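Local atomic coordinates of single-stranded DNA-binding protein DdrB (Deinococcus radiodurans, PDB entry 4NOE), a protein that binds single-stranded DNA and assists its accurate annealing, probably as part of the response to DNA damage. Residues F60-L64 and I65-K69; K139-E142 and R143-V146. All coordinates share one frame; numbering follows the deposited sequence.

Contact 1: F60-L64 and I65-K69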
# COMPACT_ATOMS: atom_id res chain seq x y z
N PHE E 60 -7.37 -24.09 32.36
CA PHE E 60 -8.36 -23.59 31.42
C PHE E 60 -8.95 -24.73 30.59
O PHE E 60 -8.23 -25.63 30.14
CB PHE E 60 -7.71 -22.56 30.50
CG PHE E 60 -8.68 -21.90 29.57
CD1 PHE E 60 -9.54 -20.93 30.03
CD2 PHE E 60 -8.72 -22.26 28.23
CE1 PHE E 60 -10.44 -20.32 29.17
CE2 PHE E 60 -9.61 -21.66 27.37
CZ PHE E 60 -10.47 -20.69 27.84
N ASP E 61 -10.26 -24.70 30.38
CA ASP E 61 -10.88 -25.72 29.54
C ASP E 61 -10.86 -25.23 28.10
O ASP E 61 -11.70 -24.43 27.69
CB ASP E 61 -12.31 -26.00 30.00
CG ASP E 61 -12.92 -27.21 29.32
OD1 ASP E 61 -12.36 -27.68 28.29
OD2 ASP E 61 -13.97 -27.69 29.80
N TRP E 62 -9.88 -25.71 27.34
CA TRP E 62 -9.70 -25.25 25.97
C TRP E 62 -10.85 -25.67 25.06
O TRP E 62 -11.05 -25.07 24.00
CB TRP E 62 -8.34 -25.72 25.42
CG TRP E 62 -7.17 -24.99 26.07
CD1 TRP E 62 -6.41 -25.44 27.11
CD2 TRP E 62 -6.67 -23.69 25.73
NE1 TRP E 62 -5.46 -24.50 27.43
CE2 TRP E 62 -5.59 -23.42 26.60
CE3 TRP E 62 -7.02 -22.73 24.78
CZ2 TRP E 62 -4.85 -22.23 26.54
CZ3 TRP E 62 -6.29 -21.54 24.72
CH2 TRP E 62 -5.21 -21.30 25.60
N SER E 63 -11.62 -26.68 25.47
CA SER E 63 -12.76 -27.11 24.65
C SER E 63 -13.83 -26.02 24.58
O SER E 63 -14.66 -26.01 23.66
CB SER E 63 -13.36 -28.42 25.17
OG SER E 63 -14.14 -28.21 26.34
N LEU E 64 -13.81 -25.09 25.54
CA LEU E 64 -14.73 -23.95 25.50
C LEU E 64 -14.58 -23.17 24.19
O LEU E 64 -15.57 -22.69 23.65
CB LEU E 64 -14.54 -23.03 26.71
CG LEU E 64 -15.07 -23.60 28.04
CD1 LEU E 64 -14.56 -22.80 29.24
CD2 LEU E 64 -16.59 -23.64 28.03
N ILE E 65 -13.35 -23.08 23.67
CA ILE E 65 -13.16 -22.38 22.39
C ILE E 65 -12.79 -23.31 21.25
O ILE E 65 -12.19 -22.88 20.26
CB ILE E 65 -12.11 -21.25 22.48
CG1 ILE E 65 -10.72 -21.81 22.77
CG2 ILE E 65 -12.53 -20.21 23.52
CD1 ILE E 65 -9.59 -20.75 22.73
N GLY E 66 -13.15 -24.60 21.40
CA GLY E 66 -12.93 -25.58 20.34
C GLY E 66 -11.47 -25.97 20.16
O GLY E 66 -11.08 -26.47 19.10
N ALA E 67 -10.67 -25.75 21.19
CA ALA E 67 -9.25 -26.03 21.14
C ALA E 67 -8.91 -27.22 22.03
O ALA E 67 -9.75 -27.65 22.84
CB ALA E 67 -8.46 -24.80 21.56
N ARG E 68 -7.69 -27.73 21.89
CA ARG E 68 -7.20 -28.84 22.71
C ARG E 68 -5.69 -28.70 22.93
O ARG E 68 -4.98 -28.15 22.08
CB ARG E 68 -7.51 -30.18 22.03
CG ARG E 68 -6.85 -30.35 20.66
CD ARG E 68 -7.68 -31.25 19.73
NE ARG E 68 -7.21 -31.23 18.34
CZ ARG E 68 -6.35 -32.10 17.82
NH1 ARG E 68 -5.84 -33.07 18.57
NH2 ARG E 68 -5.98 -31.99 16.55
N LYS E 69 -5.20 -29.17 24.07
CA LYS E 69 -3.76 -29.14 24.34
C LYS E 69 -3.02 -30.30 23.69
O LYS E 69 -3.58 -31.37 23.46
CB LYS E 69 -3.48 -29.12 25.84
CG LYS E 69 -3.79 -27.80 26.49
CD LYS E 69 -3.43 -27.84 27.95
CE LYS E 69 -4.21 -28.92 28.68
NZ LYS E 69 -3.68 -29.17 30.05
O HOH W 1 -5.95 -27.02 30.78
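Trp62 meets Ile65, Ala67 and Lys69 round a 3-10 turn (62-64) that an Asx turn opens and that leads into strand 68-71. In that Asx turn Asp61 OD1 takes both Ser63 N and, at 2.7 Å, Ser63 OG, from one face of its carboxylate plane; OD2 pairs with Arg33 of helix 28-37. The tryptophan can be followed outward. Trp62 CB lies 4.0 Å from Ala67 CB. With CG anti to the carbonyl carbon (chi1 -70°), the indole runs alongside Ile65, and Trp62 CE3 comes within 3.8 Å of Ile65 CD1, a methyl lying near the ring plane at its edge. On the pyrrole side, Trp62 CD1 meets Lys69 CG at 3.6 Å, and Trp62 NE1 touches the same chain, which crosses the indole at about a right angle. Phe60 CD2 sits over the centre of one indole face; Tyr107 meets the ring edge-to-face and Phe135 also touches it, both from strands of the mixed sheet. Were Trp62 replaced by an alanine, Ile65 CD1 and the Lys69 methylenes would probably lose their aromatic partner and a gap would be likely to open beside Phe60. The backbone closes the turn: Gly66 N donates to Ser63 O at 3.1 Å. Trp62 O is gripped twice, from opposite faces of its carbonyl plane, by Ile65 N at 3.1 Å and Ala67 N at 2.9 Å.

Contact 2: K139-E142 and R143-V146; sequences KRQE and RYAV
Gln141 carries most of the side-chain contact, touching both Arg143 and Tyr144 across a short turn. Among the polar side-chain bonds, Arg143 NH1 donates to Gln141 OE1 over 2.9 Å, in the carbonyl plane and on a lone pair, although the acceptor is tilted 19° from the guanidinium plane; NH2 adds a weak second bond. The amide and guanidinium planes are 80° apart, so they do not stack; the oxygen makes the polar link, while Gln141 CB lies over one face of the guanidinium. The other end of the amide is fixed too, since Gln141 NE2 donates to Lys139 O at 2.9 Å. This two-ended hold probably settles which end of the amide is oxygen and limits its rotation. The charged pair is Arg140 NE with Glu142 OE2, 2.7 Å apart; the oxygen lies in the guanidinium plane at its edge but is met from above the carboxylate plane. Arg140 has a second acidic partner in Asp59, reached through NH2.

Apolar contact comes from the methylenes of Gln141. Gln141 CB stands over one face of the Tyr144 ring, 3.9 Å from its centroid, in a CH-pi contact, and Gln141 CG reaches Tyr144 CE2 at 3.5 Å. A bend at chi2 (-66°) carries the amide on toward Arg143. The phenol continues outward to Asp13 of the second subunit, whose OD2 is hydrogen-bonded to Tyr144 OH.

Backbone bonds close the turn. Tyr144 N donates to Gln141 O at 3.2 Å and Ala145 N to Glu142 O at 3.1 Å, while water 2 joins Glu142 O to Ala145 O. Two successive bonds to the residue three positions back are the signature of a short 3-10 turn, here in the segment after strand 128-135 and abutting a neighbouring subunit.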
# COMPACT_ATOMS: atom_id res chain seq x y z
N LYS E 139 -9.63 -11.52 37.55
CA LYS E 139 -9.78 -12.50 38.62
C LYS E 139 -10.41 -13.78 38.07
O LYS E 139 -11.19 -13.73 37.11
CB LYS E 139 -10.62 -11.95 39.77
N ARG E 140 -10.07 -14.90 38.69
CA ARG E 140 -10.43 -16.23 38.20
C ARG E 140 -11.93 -16.47 38.09
O ARG E 140 -12.66 -16.30 39.06
CB ARG E 140 -9.80 -17.29 39.11
CG ARG E 140 -10.16 -18.73 38.78
CD ARG E 140 -9.31 -19.68 39.62
NE ARG E 140 -9.77 -21.06 39.53
CZ ARG E 140 -9.25 -21.96 38.69
NH1 ARG E 140 -8.28 -21.60 37.86
NH2 ARG E 140 -9.72 -23.20 38.68
N GLN E 141 -12.38 -16.85 36.90
CA GLN E 141 -13.75 -17.33 36.73
C GLN E 141 -13.72 -18.85 36.76
O GLN E 141 -13.08 -19.48 35.91
CB GLN E 141 -14.35 -16.86 35.40
CG GLN E 141 -14.11 -15.39 35.05
CD GLN E 141 -14.81 -14.44 36.01
OE1 GLN E 141 -16.03 -14.44 36.12
NE2 GLN E 141 -14.02 -13.63 36.70
N GLU E 142 -14.40 -19.44 37.74
CA GLU E 142 -14.39 -20.88 37.91
C GLU E 142 -15.03 -21.64 36.76
O GLU E 142 -14.64 -22.76 36.45
CB GLU E 142 -15.09 -21.25 39.23
CG GLU E 142 -14.26 -20.94 40.46
CD GLU E 142 -12.98 -21.76 40.52
OE1 GLU E 142 -12.97 -22.89 39.98
OE2 GLU E 142 -11.98 -21.27 41.11
N ARG E 143 -16.01 -21.03 36.11
CA ARG E 143 -16.70 -21.70 35.02
C ARG E 143 -15.77 -21.93 33.83
O ARG E 143 -16.02 -22.81 32.99
CB ARG E 143 -17.95 -20.92 34.61
CG ARG E 143 -17.65 -19.55 34.05
CD ARG E 143 -18.91 -18.72 33.85
NE ARG E 143 -18.57 -17.42 33.26
CZ ARG E 143 -18.09 -16.39 33.95
NH1 ARG E 143 -17.90 -16.50 35.27
NH2 ARG E 143 -17.79 -15.26 33.33
N TYR E 144 -14.68 -21.17 33.76
CA TYR E 144 -13.74 -21.27 32.63
C TYR E 144 -12.86 -22.50 32.76
O TYR E 144 -12.19 -22.90 31.80
CB TYR E 144 -12.82 -20.05 32.57
CG TYR E 144 -13.45 -18.77 32.08
CD1 TYR E 144 -14.68 -18.78 31.44
CD2 TYR E 144 -12.80 -17.55 32.24
CE1 TYR E 144 -15.26 -17.61 30.99
CE2 TYR E 144 -13.37 -16.38 31.79
CZ TYR E 144 -14.60 -16.42 31.17
OH TYR E 144 -15.17 -15.26 30.72
N ALA E 145 -12.84 -23.09 33.95
CA ALA E 145 -11.91 -24.17 34.22
C ALA E 145 -12.44 -25.51 33.76
O ALA E 145 -13.64 -25.67 33.54
CB ALA E 145 -11.57 -24.21 35.70
N VAL E 146 -11.53 -26.46 33.57
CA VAL E 146 -11.88 -27.86 33.37
C VAL E 146 -12.67 -28.36 34.59
O VAL E 146 -12.29 -28.10 35.73
CB VAL E 146 -10.63 -28.73 33.16
CG1 VAL E 146 -11.00 -30.20 33.09
CG2 VAL E 146 -9.86 -28.30 31.90
O HOH W 2 -15.70 -25.50 35.53

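Contact 1 comes first along the chain, in the connection from strand 50-52 into strand 68-71 of the mixed sheet; contact 2 follows strand 128-135, close to the end of the crystallised fragment. Their centres lie 13 Å apart, yet the two turns touch: Asp61 N and Tyr144 O, 3.0 Å apart, probably form a hydrogen bond, and Val146 CG2 packs on Asp61 CA. Arg33 of helix 28-37 reaches both, donating to Arg143 O in contact 2. The two turns thus join the segment after the last strand to the 50-52/68-71 connection and to the subunit border, rather than touching the bound DNA, whose nearest atoms are about 12 Å from contact 1 and 15 Å from contact 2.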